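Local coordinates for protein inactive dihydroorotase-like domain (Chaetomium thermophilum, PDB 5NNL) that is an inactive, dihydroorotase-like domain with the alpha/beta-barrel fold of the amidohydrolase superfamily, with no catalytic activity assigned to it, at residues I162-T166 with H209-I213; R150-V156 with K174-C180; H125-I129 with E270-L274. All blocks are in the same frame, centred on the assembly; numbering follows the deposited sequence.

Contact 1. Residues I162-T166 with H209-I213; sequences IKLIT and HLPII
Helix 159-170, in the outer layer of the alpha/beta barrel, sets I162 and T166 against H209 and I212 of the loop that follows helix 200-207. I162 CG2 makes a CH-pi contact with H209: it lies 4.0 Å from the centroid of the imidazole and only 14° off the ring normal, so this methyl sits over one face, offset toward the rim. The I162 chi1 of -161° puts CG2 between N and the carbonyl carbon, where it points at the ring, while CG1 passes H209 CB at 3.7 Å, the two side chains sliding past each other in opposite directions. K163 CG reaches the same ring obliquely near NE2. The ring's other nitrogen, ND1, is hydrogen-bonded to A205 O, which restrains its rotation.

In the barrel, this loop leads from helix 200-207 into strand 215-217, and its turn is tightened by H209 O accepting from both I212 N and I213 N. The turn brings the I212 side chain toward the helix, where I212 CG2 lies 4.0 Å from I162 CD1 and equally near I165 CG2. I162 CD1 also meets I213 CG1, the two side chains crossing at about a right angle.

T166 OG1 lies 3.3 Å from H209 CD2 and 3.4 Å from I212 CG1, yet no hydrogen bond crosses between the segments. Its polar partner is in its own helix: OG1 donates to I162 O at 2.8 Å. T166 N reaches the same carbonyl oxygen from the opposite face of its plane, giving that acceptor two donors.

Contact 2. Residues R150-V156 with K174-C180; sequences RIHVSAV and KVTCDVC
Backbone hydrogen bonds pair I151-V153 with V175-C177 in parallel, the strand axes differing by 22°. K174 O accepts from I151 N at 2.9 Å; I151 O then accepts from T176 N, T176 O from V153 N, and V153 O from D178 N. Past V153 the chain turns at A155, but V156 N still bonds to D178 O.

The side-chain hydrogen bonds centre on H152 and D178. A chi1 of -177° swings the H152 ring across to the neighbouring strand; the side chain crosses T176 and D178 at about a right angle, its ring spanning the two and held at both nitrogens. ND1 meets T176 OG1 in the ring plane at 2.6 Å, while NE2 donates to D178 OD1 at 2.8 Å with an N-H...O angle of 148°. This His-carboxylate bond uses the anti lone pair of OD1; the syn lone pair takes S154 OG at 3.0 Å. D178 OD2 receives A155 N from above the carboxylate plane at 3.0 Å, and OD2 is also hydrogen-bonded to S217 OG. H152, S154, A155 and S217 together give the carboxylate four hydrogen-bond partners.

These strands and helix 159-170 between them form a beta-alpha-beta crossover of the barrel, and H152 lies on the sheet face opposite I151, V153, V175 and C177.

Apolar contacts occupy that second face: V153 CB packs beside C177 CB, and V156 CG2 approaches C177 CB to 3.9 Å. Helices 134-146 and 159-170 cover these side chains. At the turn, A155 CB touches C180 SG at 3.6 Å.

Water adds two bridges, one joining V156 O to C180 N and another linking T176 OG1 to I151 O, the latter bond weak.

Contact 3. Residues H125-I129 with E270-L274; sequences HKPII and EIFEL
E273 turns its carboxylate onto the backbone carbonyl of H125, an acceptor facing acceptors: E273 OE2 is 2.8 Å and OE1 2.9 Å from H125 O. These distances cannot be read as hydrogen bonds, because neither partner has an evident proton, and the exact placement of this exposed carboxylate is therefore doubtful. The same group passes obliquely beside P127 CD, an approach that shares that doubt.

The backbone at E273 turns away from the helix. Its positive phi of 54° marks E273 as the C-prime residue of a Schellman motif that ends helix 257-271, with L274 N bonded back to K269 O and a weak bond of 3.3 Å from E273 N to E270 O. The helix end lies against the loop ahead of strand 128-130, one of the parallel strands of the alpha/beta barrel, and the CA atoms of P127 and F272 come within 5.9 Å.

P127 fills the join. Its CG sits 3.7 Å from I271 O and nearly as close to F272 CA, so the pyrrolidine rests against helix-end backbone as well as side chain. P127 CB meets F272 CD2 at 3.9 Å, approaching the phenyl ring obliquely.

With chi1 -74° the F272 ring turns nearer to P127 and I129. At the ring's far end, I129 CD1 lies near the ring plane, at the edge by CZ. H152 of the adjacent strand forms a T-shaped (edge-to-face) stack with F272, and I12 and R43 also touch the same phenyl group.

In the fold
Along the chain the segments run 125-129, 150-156, 162-166, 174-180, 209-213 and 270-274, so contact 3 spans the other two while contacts 1 and 2 interleave. Contacts 1 and 2 have centres about 9 Å apart: contact 1 lies on helix 159-170, which connects the two strands of contact 2. C177 SG meets I212 O and V179 CG1 meets I213 CD1, joining strand to outer layer. Contacts 2 and 3, with centres about 11 Å apart, meet through neighbouring strands 151-153 and 128-130 of the barrel. Contacts 1 and 3 are about 19 Å apart between centres and do not touch. Together they run from the barrel's helical exterior, through adjacent strands, to the end of helix 257-271.

Contact 1. Residues I162-T166 with H209-I213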
ATOM      1  N   ILE A 162     -14.561  -9.040  -4.006  1.00 29.85           N
ATOM      2  CA  ILE A 162     -13.686 -10.128  -3.573  1.00 31.95           C
ATOM      3  C   ILE A 162     -14.186 -11.460  -4.113  1.00 28.84           C
ATOM      4  O   ILE A 162     -13.389 -12.368  -4.377  1.00 30.28           O
ATOM      5  CB  ILE A 162     -13.544 -10.156  -2.036  1.00 31.26           C
ATOM      6  CG1 ILE A 162     -12.307 -10.966  -1.621  1.00 31.87           C
ATOM      7  CG2 ILE A 162     -14.783 -10.750  -1.363  1.00 33.21           C
ATOM      8  CD1 ILE A 162     -10.976 -10.357  -2.050  1.00 32.07           C
ATOM      9  N   LYS A 163     -15.498 -11.601  -4.306  1.00 27.77           N
ATOM     10  CA  LYS A 163     -16.030 -12.837  -4.866  1.00 30.29           C
ATOM     11  C   LYS A 163     -15.739 -12.952  -6.356  1.00 32.11           C
ATOM     12  O   LYS A 163     -15.510 -14.059  -6.856  1.00 31.71           O
ATOM     13  CB  LYS A 163     -17.532 -12.928  -4.611  1.00 34.67           C
ATOM     14  CG  LYS A 163     -17.882 -13.224  -3.159  1.00 34.84           C
ATOM     15  CD  LYS A 163     -19.318 -13.674  -3.003  1.00 37.46           C
ATOM     16  CE  LYS A 163     -19.522 -15.084  -3.548  1.00 44.78           C
ATOM     17  NZ  LYS A 163     -20.848 -15.638  -3.163  1.00 50.00           N
ATOM     18  N   LEU A 164     -15.746 -11.833  -7.080  1.00 31.50           N
ATOM     19  CA  LEU A 164     -15.338 -11.871  -8.481  1.00 31.33           C
ATOM     20  C   LEU A 164     -13.866 -12.236  -8.606  1.00 30.11           C
ATOM     21  O   LEU A 164     -13.482 -12.995  -9.502  1.00 28.56           O
ATOM     22  CB  LEU A 164     -15.622 -10.523  -9.147  1.00 28.24           C
ATOM     23  CG  LEU A 164     -15.161 -10.375 -10.600  1.00 30.76           C
ATOM     24  CD1 LEU A 164     -15.876 -11.362 -11.511  1.00 32.67           C
ATOM     25  CD2 LEU A 164     -15.376  -8.950 -11.077  1.00 31.70           C
ATOM     26  N   ILE A 165     -13.027 -11.713  -7.711  1.00 31.25           N
ATOM     27  CA  ILE A 165     -11.612 -12.067  -7.725  1.00 28.58           C
ATOM     28  C   ILE A 165     -11.437 -13.547  -7.409  1.00 30.98           C
ATOM     29  O   ILE A 165     -10.628 -14.237  -8.039  1.00 31.11           O
ATOM     30  CB  ILE A 165     -10.835 -11.164  -6.748  1.00 29.92           C
ATOM     31  CG1 ILE A 165     -10.776  -9.735  -7.296  1.00 29.37           C
ATOM     32  CG2 ILE A 165      -9.418 -11.685  -6.512  1.00 32.11           C
ATOM     33  CD1 ILE A 165     -10.491  -8.680  -6.250  1.00 29.81           C
ATOM     34  N   THR A 166     -12.200 -14.060  -6.439  1.00 28.92           N
ATOM     35  CA  THR A 166     -12.177 -15.490  -6.143  1.00 31.69           C
ATOM     36  C   THR A 166     -12.470 -16.308  -7.396  1.00 35.16           C
ATOM     37  O   THR A 166     -11.776 -17.287  -7.693  1.00 35.24           O
ATOM     38  CB  THR A 166     -13.198 -15.816  -5.049  1.00 30.61           C
ATOM     39  OG1 THR A 166     -12.890 -15.076  -3.861  1.00 28.42           O
ATOM     40  CG2 THR A 166     -13.200 -17.308  -4.735  1.00 37.83           C
ATOM     41  N   HIS A 209     -12.574 -14.295   3.255  1.00 29.69           N
ATOM     42  CA  HIS A 209     -11.809 -14.549   2.039  1.00 33.09           C
ATOM     43  C   HIS A 209     -10.317 -14.300   2.228  1.00 30.71           C
ATOM     44  O   HIS A 209      -9.603 -14.057   1.250  1.00 30.06           O
ATOM     45  CB  HIS A 209     -12.343 -13.698   0.885  1.00 34.07           C
ATOM     46  CG  HIS A 209     -13.653 -14.176   0.345  1.00 32.48           C
ATOM     47  ND1 HIS A 209     -14.854 -13.908   0.964  1.00 35.45           N
ATOM     48  CD2 HIS A 209     -13.950 -14.921  -0.747  1.00 33.69           C
ATOM     49  CE1 HIS A 209     -15.836 -14.459   0.272  1.00 33.85           C
ATOM     50  NE2 HIS A 209     -15.313 -15.080  -0.771  1.00 35.46           N
ATOM     51  N   LEU A 210      -9.825 -14.358   3.461  1.00 29.66           N
ATOM     52  CA  LEU A 210      -8.401 -14.156   3.706  1.00 34.08           C
ATOM     53  C   LEU A 210      -7.496 -15.013   2.824  1.00 31.30           C
ATOM     54  O   LEU A 210      -6.443 -14.509   2.404  1.00 30.77           O
ATOM     55  CB  LEU A 210      -8.094 -14.404   5.189  1.00 31.45           C
ATOM     56  CG  LEU A 210      -8.666 -13.368   6.158  1.00 33.24           C
ATOM     57  CD1 LEU A 210      -8.435 -13.807   7.600  1.00 39.54           C
ATOM     58  CD2 LEU A 210      -8.067 -12.003   5.925  1.00 37.73           C
ATOM     59  N   PRO A 211      -7.811 -16.277   2.525  1.00 32.86           N
ATOM     60  CA  PRO A 211      -6.974 -17.021   1.563  1.00 33.16           C
ATOM     61  C   PRO A 211      -6.896 -16.356   0.202  1.00 38.23           C
ATOM     62  O   PRO A 211      -5.878 -16.488  -0.491  1.00 41.73           O
ATOM     63  CB  PRO A 211      -7.669 -18.389   1.483  1.00 38.39           C
ATOM     64  CG  PRO A 211      -8.401 -18.513   2.773  1.00 37.78           C
ATOM     65  CD  PRO A 211      -8.853 -17.129   3.117  1.00 35.26           C
ATOM     66  N   ILE A 212      -7.945 -15.637  -0.196  1.00 35.78           N
ATOM     67  CA  ILE A 212      -7.975 -14.976  -1.496  1.00 35.75           C
ATOM     68  C   ILE A 212      -7.166 -13.689  -1.476  1.00 32.97           C
ATOM     69  O   ILE A 212      -6.664 -13.251  -2.516  1.00 29.98           O
ATOM     70  CB  ILE A 212      -9.436 -14.706  -1.906  1.00 34.46           C
ATOM     71  CG1 ILE A 212     -10.231 -16.015  -1.963  1.00 34.58           C
ATOM     72  CG2 ILE A 212      -9.514 -13.938  -3.232  1.00 36.44           C
ATOM     73  CD1 ILE A 212      -9.561 -17.142  -2.727  1.00 36.91           C
ATOM     74  N   ILE A 213      -7.038 -13.056  -0.317  1.00 33.26           N
ATOM     75  CA  ILE A 213      -6.314 -11.797  -0.208  1.00 31.47           C
ATOM     76  C   ILE A 213      -4.827 -12.112  -0.109  1.00 31.48           C
ATOM     77  O   ILE A 213      -4.385 -12.786   0.827  1.00 30.73           O
ATOM     78  CB  ILE A 213      -6.804 -10.987   1.001  1.00 30.87           C
ATOM     79  CG1 ILE A 213      -8.328 -10.825   0.938  1.00 33.57           C
ATOM     80  CG2 ILE A 213      -6.127  -9.627   1.040  1.00 29.40           C
ATOM     81  CD1 ILE A 213      -8.948 -10.236   2.181  1.00 30.35           C
TER

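Contact 2. Residues R150-V156 with K174-C180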
ATOM      1  N   ARG A 150      -0.337 -10.507 -15.703  1.00 40.04           N
ATOM      2  CA  ARG A 150      -0.750 -10.371 -14.315  1.00 41.73           C
ATOM      3  C   ARG A 150      -1.479  -9.053 -14.091  1.00 36.86           C
ATOM      4  O   ARG A 150      -1.227  -8.057 -14.772  1.00 36.40           O
ATOM      5  CB  ARG A 150       0.462 -10.448 -13.382  1.00 41.47           C
ATOM      6  CG  ARG A 150       1.328 -11.684 -13.576  1.00 43.85           C
ATOM      7  CD  ARG A 150       2.534 -11.676 -12.644  1.00 46.83           C
ATOM      8  NE  ARG A 150       2.147 -11.803 -11.238  1.00 54.46           N
ATOM      9  CZ  ARG A 150       2.583 -12.740 -10.395  1.00 55.90           C
ATOM     10  NH1 ARG A 150       3.453 -13.667 -10.778  1.00 58.19           N
ATOM     11  NH2 ARG A 150       2.147 -12.744  -9.143  1.00 51.16           N
ATOM     12  N   ILE A 151      -2.389  -9.059 -13.119  1.00 34.68           N
ATOM     13  CA  ILE A 151      -3.080  -7.854 -12.674  1.00 35.33           C
ATOM     14  C   ILE A 151      -3.236  -7.921 -11.162  1.00 31.65           C
ATOM     15  O   ILE A 151      -3.545  -8.980 -10.606  1.00 32.16           O
ATOM     16  CB  ILE A 151      -4.456  -7.694 -13.357  1.00 32.77           C
ATOM     17  CG1 ILE A 151      -5.127  -6.384 -12.936  1.00 34.03           C
ATOM     18  CG2 ILE A 151      -5.354  -8.866 -13.025  1.00 36.55           C
ATOM     19  CD1 ILE A 151      -4.457  -5.143 -13.483  1.00 34.89           C
ATOM     20  N   HIS A 152      -3.025  -6.787 -10.497  1.00 30.84           N
ATOM     21  CA  HIS A 152      -3.174  -6.681  -9.051  1.00 31.33           C
ATOM     22  C   HIS A 152      -4.244  -5.650  -8.731  1.00 30.45           C
ATOM     23  O   HIS A 152      -4.204  -4.528  -9.246  1.00 30.83           O
ATOM     24  CB  HIS A 152      -1.859  -6.285  -8.376  1.00 32.84           C
ATOM     25  CG  HIS A 152      -1.948  -6.229  -6.881  1.00 28.55           C
ATOM     26  ND1 HIS A 152      -1.849  -7.353  -6.089  1.00 29.79           N
ATOM     27  CD2 HIS A 152      -2.146  -5.190  -6.037  1.00 27.91           C
ATOM     28  CE1 HIS A 152      -1.970  -7.006  -4.820  1.00 29.52           C
ATOM     29  NE2 HIS A 152      -2.151  -5.699  -4.761  1.00 31.04           N
ATOM     30  N   VAL A 153      -5.189  -6.030  -7.874  1.00 28.17           N
ATOM     31  CA  VAL A 153      -6.316  -5.183  -7.501  1.00 27.25           C
ATOM     32  C   VAL A 153      -6.096  -4.695  -6.078  1.00 27.94           C
ATOM     33  O   VAL A 153      -5.891  -5.500  -5.163  1.00 30.67           O
ATOM     34  CB  VAL A 153      -7.651  -5.937  -7.621  1.00 29.60           C
ATOM     35  CG1 VAL A 153      -8.817  -5.010  -7.305  1.00 26.64           C
ATOM     36  CG2 VAL A 153      -7.805  -6.532  -9.011  1.00 31.50           C
ATOM     37  N   SER A 154      -6.172  -3.385  -5.887  1.00 30.10           N
ATOM     38  CA  SER A 154      -5.789  -2.761  -4.632  1.00 29.92           C
ATOM     39  C   SER A 154      -7.007  -2.243  -3.877  1.00 29.48           C
ATOM     40  O   SER A 154      -8.029  -1.886  -4.470  1.00 29.16           O
ATOM     41  CB  SER A 154      -4.812  -1.610  -4.880  1.00 32.84           C
ATOM     42  OG  SER A 154      -4.213  -1.183  -3.668  1.00 35.18           O
ATOM     43  N   ALA A 155      -6.875  -2.209  -2.552  1.00 29.98           N
ATOM     44  CA  ALA A 155      -7.886  -1.649  -1.658  1.00 30.72           C
ATOM     45  C   ALA A 155      -9.267  -2.247  -1.926  1.00 31.07           C
ATOM     46  O   ALA A 155     -10.276  -1.543  -1.993  1.00 29.31           O
ATOM     47  CB  ALA A 155      -7.922  -0.123  -1.768  1.00 32.28           C
ATOM     48  N   VAL A 156      -9.311  -3.573  -2.065  1.00 28.78           N
ATOM     49  CA  VAL A 156     -10.596  -4.247  -2.188  1.00 30.31           C
ATOM     50  C   VAL A 156     -11.398  -4.018  -0.914  1.00 30.07           C
ATOM     51  O   VAL A 156     -10.870  -4.095   0.204  1.00 28.00           O
ATOM     52  CB  VAL A 156     -10.410  -5.746  -2.478  1.00 26.62           C
ATOM     53  CG1 VAL A 156     -11.766  -6.423  -2.656  1.00 27.97           C
ATOM     54  CG2 VAL A 156      -9.552  -5.948  -3.733  1.00 26.44           C
ATOM     55  N   LYS A 174      -4.565 -14.656 -13.838  1.00 42.09           N
ATOM     56  CA  LYS A 174      -3.402 -14.216 -13.062  1.00 41.76           C
ATOM     57  C   LYS A 174      -3.729 -12.917 -12.325  1.00 39.50           C
ATOM     58  O   LYS A 174      -3.250 -11.831 -12.661  1.00 39.28           O
ATOM     59  CB  LYS A 174      -2.189 -14.030 -13.964  1.00 41.92           C
ATOM     60  CG  LYS A 174      -1.805 -15.243 -14.796  1.00 45.04           C
ATOM     61  CD  LYS A 174      -0.331 -15.172 -15.184  1.00 48.03           C
ATOM     62  CE  LYS A 174      -0.059 -15.758 -16.559  1.00 51.64           C
ATOM     63  NZ  LYS A 174      -0.657 -17.108 -16.733  1.00 53.65           N
ATOM     64  N   VAL A 175      -4.553 -13.038 -11.287  1.00 38.16           N
ATOM     65  CA  VAL A 175      -4.974 -11.883 -10.503  1.00 36.46           C
ATOM     66  C   VAL A 175      -4.549 -12.073  -9.054  1.00 32.53           C
ATOM     67  O   VAL A 175      -4.630 -13.178  -8.505  1.00 33.33           O
ATOM     68  CB  VAL A 175      -6.497 -11.640 -10.608  1.00 33.33           C
ATOM     69  CG1 VAL A 175      -7.271 -12.857 -10.190  1.00 31.79           C
ATOM     70  CG2 VAL A 175      -6.909 -10.427  -9.784  1.00 33.70           C
ATOM     71  N   THR A 176      -4.079 -10.987  -8.445  1.00 31.16           N
ATOM     72  CA  THR A 176      -3.839 -10.911  -7.012  1.00 33.97           C
ATOM     73  C   THR A 176      -4.511  -9.649  -6.491  1.00 29.73           C
ATOM     74  O   THR A 176      -4.947  -8.795  -7.266  1.00 29.10           O
ATOM     75  CB  THR A 176      -2.338 -10.900  -6.680  1.00 32.56           C
ATOM     76  OG1 THR A 176      -1.726  -9.729  -7.235  1.00 29.24           O
ATOM     77  CG2 THR A 176      -1.653 -12.139  -7.239  1.00 36.33           C
ATOM     78  N   CYS A 177      -4.609  -9.524  -5.168  1.00 28.20           N
ATOM     79  CA  CYS A 177      -5.286  -8.364  -4.611  1.00 28.12           C
ATOM     80  C   CYS A 177      -4.785  -8.072  -3.207  1.00 27.14           C
ATOM     81  O   CYS A 177      -4.170  -8.916  -2.553  1.00 27.41           O
ATOM     82  CB  CYS A 177      -6.807  -8.561  -4.572  1.00 25.00           C
ATOM     83  SG  CYS A 177      -7.348  -9.881  -3.459  1.00 28.48           S
ATOM     84  N   ASP A 178      -5.080  -6.857  -2.747  1.00 27.08           N
ATOM     85  CA  ASP A 178      -4.828  -6.472  -1.369  1.00 28.86           C
ATOM     86  C   ASP A 178      -6.053  -5.776  -0.794  1.00 28.82           C
ATOM     87  O   ASP A 178      -6.955  -5.350  -1.518  1.00 28.33           O
ATOM     88  CB  ASP A 178      -3.602  -5.547  -1.232  1.00 26.65           C
ATOM     89  CG  ASP A 178      -3.825  -4.167  -1.828  1.00 28.55           C
ATOM     90  OD1 ASP A 178      -3.300  -3.903  -2.931  1.00 29.50           O
ATOM     91  OD2 ASP A 178      -4.515  -3.341  -1.191  1.00 28.77           O
ATOM     92  N   VAL A 179      -6.078  -5.696   0.533  1.00 27.44           N
ATOM     93  CA  VAL A 179      -7.013  -4.848   1.256  1.00 27.31           C
ATOM     94  C   VAL A 179      -6.197  -3.937   2.155  1.00 24.22           C
ATOM     95  O   VAL A 179      -5.131  -4.313   2.652  1.00 24.17           O
ATOM     96  CB  VAL A 179      -8.043  -5.651   2.089  1.00 27.03           C
ATOM     97  CG1 VAL A 179      -8.704  -6.720   1.244  1.00 27.93           C
ATOM     98  CG2 VAL A 179      -7.397  -6.269   3.310  1.00 30.76           C
ATOM     99  N   CYS A 180      -6.698  -2.726   2.355  1.00 26.69           N
ATOM    100  CA  CYS A 180      -6.105  -1.836   3.339  1.00 27.76           C
ATOM    101  C   CYS A 180      -6.416  -2.349   4.737  1.00 27.81           C
ATOM    102  O   CYS A 180      -7.527  -2.807   5.011  1.00 25.46           O
ATOM    103  CB  CYS A 180      -6.639  -0.416   3.174  1.00 29.06           C
ATOM    104  SG  CYS A 180      -6.484   0.246   1.508  1.00 29.23           S
TER
HETATM  105  O   HOH W   1      -0.759 -10.234 -10.046  1.00 38.20           O
HETATM  106  O   HOH W   2      -9.461  -2.235   1.455  1.00 30.22           O

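Contact 3. Residues H125-I129 with E270-L274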
ATOM      1  N   HIS A 125       5.968  -8.048 -18.221  1.00 57.00           N
ATOM      2  CA  HIS A 125       6.488  -8.557 -16.959  1.00 58.14           C
ATOM      3  C   HIS A 125       6.704  -7.459 -15.924  1.00 53.04           C
ATOM      4  O   HIS A 125       7.361  -7.703 -14.908  1.00 55.31           O
ATOM      5  CB  HIS A 125       7.792  -9.320 -17.201  1.00 62.00           C
ATOM      6  CG  HIS A 125       7.593 -10.665 -17.829  1.00 67.60           C
ATOM      7  ND1 HIS A 125       6.399 -11.351 -17.753  1.00 68.61           N
ATOM      8  CD2 HIS A 125       8.432 -11.450 -18.545  1.00 72.64           C
ATOM      9  CE1 HIS A 125       6.513 -12.501 -18.392  1.00 70.65           C
ATOM     10  NE2 HIS A 125       7.737 -12.586 -18.883  1.00 73.54           N
ATOM     11  N   LYS A 126       6.171  -6.261 -16.158  1.00 49.14           N
ATOM     12  CA  LYS A 126       6.205  -5.192 -15.167  1.00 45.33           C
ATOM     13  C   LYS A 126       4.831  -5.048 -14.520  1.00 48.53           C
ATOM     14  O   LYS A 126       3.824  -4.964 -15.240  1.00 42.89           O
ATOM     15  CB  LYS A 126       6.621  -3.879 -15.821  1.00 45.69           C
ATOM     16  CG  LYS A 126       7.284  -2.879 -14.874  1.00 44.33           C
ATOM     17  CD  LYS A 126       8.353  -2.046 -15.580  1.00 43.20           C
ATOM     18  CE  LYS A 126       9.689  -2.085 -14.843  1.00 47.39           C
ATOM     19  NZ  LYS A 126       9.685  -1.251 -13.606  1.00 45.47           N
ATOM     20  N   PRO A 127       4.730  -5.020 -13.190  1.00 46.25           N
ATOM     21  CA  PRO A 127       3.409  -5.098 -12.548  1.00 42.28           C
ATOM     22  C   PRO A 127       2.457  -3.986 -12.969  1.00 39.83           C
ATOM     23  O   PRO A 127       2.859  -2.850 -13.232  1.00 37.93           O
ATOM     24  CB  PRO A 127       3.738  -4.999 -11.054  1.00 38.58           C
ATOM     25  CG  PRO A 127       5.130  -5.494 -10.943  1.00 40.01           C
ATOM     26  CD  PRO A 127       5.819  -5.045 -12.196  1.00 44.60           C
ATOM     27  N   ILE A 128       1.170  -4.337 -13.012  1.00 33.61           N
ATOM     28  CA  ILE A 128       0.075  -3.390 -13.192  1.00 36.89           C
ATOM     29  C   ILE A 128      -0.860  -3.508 -11.997  1.00 31.62           C
ATOM     30  O   ILE A 128      -1.217  -4.615 -11.583  1.00 31.10           O
ATOM     31  CB  ILE A 128      -0.697  -3.637 -14.506  1.00 36.62           C
ATOM     32  CG1 ILE A 128       0.225  -3.409 -15.708  1.00 38.31           C
ATOM     33  CG2 ILE A 128      -1.926  -2.722 -14.587  1.00 35.31           C
ATOM     34  CD1 ILE A 128      -0.411  -3.712 -17.061  1.00 40.48           C
ATOM     35  N   ILE A 129      -1.271  -2.362 -11.461  1.00 32.69           N
ATOM     36  CA  ILE A 129      -2.100  -2.299 -10.265  1.00 33.74           C
ATOM     37  C   ILE A 129      -3.282  -1.382 -10.548  1.00 32.55           C
ATOM     38  O   ILE A 129      -3.134  -0.350 -11.211  1.00 32.59           O
ATOM     39  CB  ILE A 129      -1.288  -1.809  -9.042  1.00 32.23           C
ATOM     40  CG1 ILE A 129      -2.213  -1.455  -7.873  1.00 31.99           C
ATOM     41  CG2 ILE A 129      -0.427  -0.615  -9.411  1.00 34.35           C
ATOM     42  CD1 ILE A 129      -1.477  -1.158  -6.572  1.00 34.42           C
ATOM     43  N   GLU A 270       6.908 -11.048  -4.289  1.00 36.69           N
ATOM     44  CA  GLU A 270       6.851 -11.787  -5.545  1.00 40.70           C
ATOM     45  C   GLU A 270       5.970 -11.082  -6.570  1.00 43.62           C
ATOM     46  O   GLU A 270       6.330 -10.996  -7.750  1.00 42.72           O
ATOM     47  CB  GLU A 270       6.333 -13.202  -5.297  1.00 46.23           C
ATOM     48  CG  GLU A 270       6.619 -14.174  -6.426  1.00 55.07           C
ATOM     49  CD  GLU A 270       5.431 -15.058  -6.742  1.00 66.11           C
ATOM     50  OE1 GLU A 270       4.529 -14.601  -7.479  1.00 61.97           O
ATOM     51  OE2 GLU A 270       5.393 -16.204  -6.242  1.00 79.61           O
ATOM     52  N   ILE A 271       4.819 -10.570  -6.133  1.00 43.57           N
ATOM     53  CA  ILE A 271       3.874  -9.944  -7.055  1.00 41.72           C
ATOM     54  C   ILE A 271       4.499  -8.726  -7.716  1.00 43.17           C
ATOM     55  O   ILE A 271       4.300  -8.478  -8.913  1.00 42.62           O
ATOM     56  CB  ILE A 271       2.576  -9.586  -6.305  1.00 35.92           C
ATOM     57  CG1 ILE A 271       1.831 -10.868  -5.921  1.00 37.55           C
ATOM     58  CG2 ILE A 271       1.683  -8.683  -7.143  1.00 35.77           C
ATOM     59  CD1 ILE A 271       0.772 -10.676  -4.859  1.00 34.42           C
ATOM     60  N   PHE A 272       5.263  -7.947  -6.957  1.00 39.05           N
ATOM     61  CA  PHE A 272       5.856  -6.722  -7.470  1.00 42.09           C
ATOM     62  C   PHE A 272       7.338  -6.875  -7.795  1.00 42.89           C
ATOM     63  O   PHE A 272       8.012  -5.872  -8.051  1.00 40.18           O
ATOM     64  CB  PHE A 272       5.629  -5.584  -6.476  1.00 39.98           C
ATOM     65  CG  PHE A 272       4.209  -5.090  -6.457  1.00 38.75           C
ATOM     66  CD1 PHE A 272       3.274  -5.664  -5.613  1.00 36.98           C
ATOM     67  CD2 PHE A 272       3.805  -4.070  -7.305  1.00 40.74           C
ATOM     68  CE1 PHE A 272       1.962  -5.220  -5.602  1.00 35.01           C
ATOM     69  CE2 PHE A 272       2.495  -3.622  -7.301  1.00 39.87           C
ATOM     70  CZ  PHE A 272       1.573  -4.198  -6.448  1.00 33.82           C
ATOM     71  N   GLU A 273       7.850  -8.105  -7.810  1.00 44.82           N
ATOM     72  CA  GLU A 273       9.213  -8.385  -8.256  1.00 46.42           C
ATOM     73  C   GLU A 273      10.223  -7.521  -7.502  1.00 46.18           C
ATOM     74  O   GLU A 273      11.089  -6.872  -8.092  1.00 48.80           O
ATOM     75  CB  GLU A 273       9.335  -8.177  -9.765  1.00 48.94           C
ATOM     76  CG  GLU A 273       8.390  -9.048 -10.583  1.00 49.49           C
ATOM     77  CD  GLU A 273       7.919  -8.373 -11.857  1.00 54.76           C
ATOM     78  OE1 GLU A 273       8.612  -7.447 -12.334  1.00 56.13           O
ATOM     79  OE2 GLU A 273       6.849  -8.767 -12.374  1.00 54.69           O
ATOM     80  N   LEU A 274      10.103  -7.517  -6.180  1.00 45.56           N
ATOM     81  CA  LEU A 274      10.971  -6.712  -5.337  1.00 49.66           C
ATOM     82  C   LEU A 274      12.200  -7.510  -4.918  1.00 51.64           C
ATOM     83  O   LEU A 274      12.153  -8.732  -4.754  1.00 49.04           O
ATOM     84  CB  LEU A 274      10.210  -6.217  -4.107  1.00 44.77           C
ATOM     85  CG  LEU A 274       8.949  -5.410  -4.430  1.00 45.40           C
ATOM     86  CD1 LEU A 274       8.207  -5.026  -3.156  1.00 43.87           C
ATOM     87  CD2 LEU A 274       9.288  -4.169  -5.247  1.00 46.65           C
TER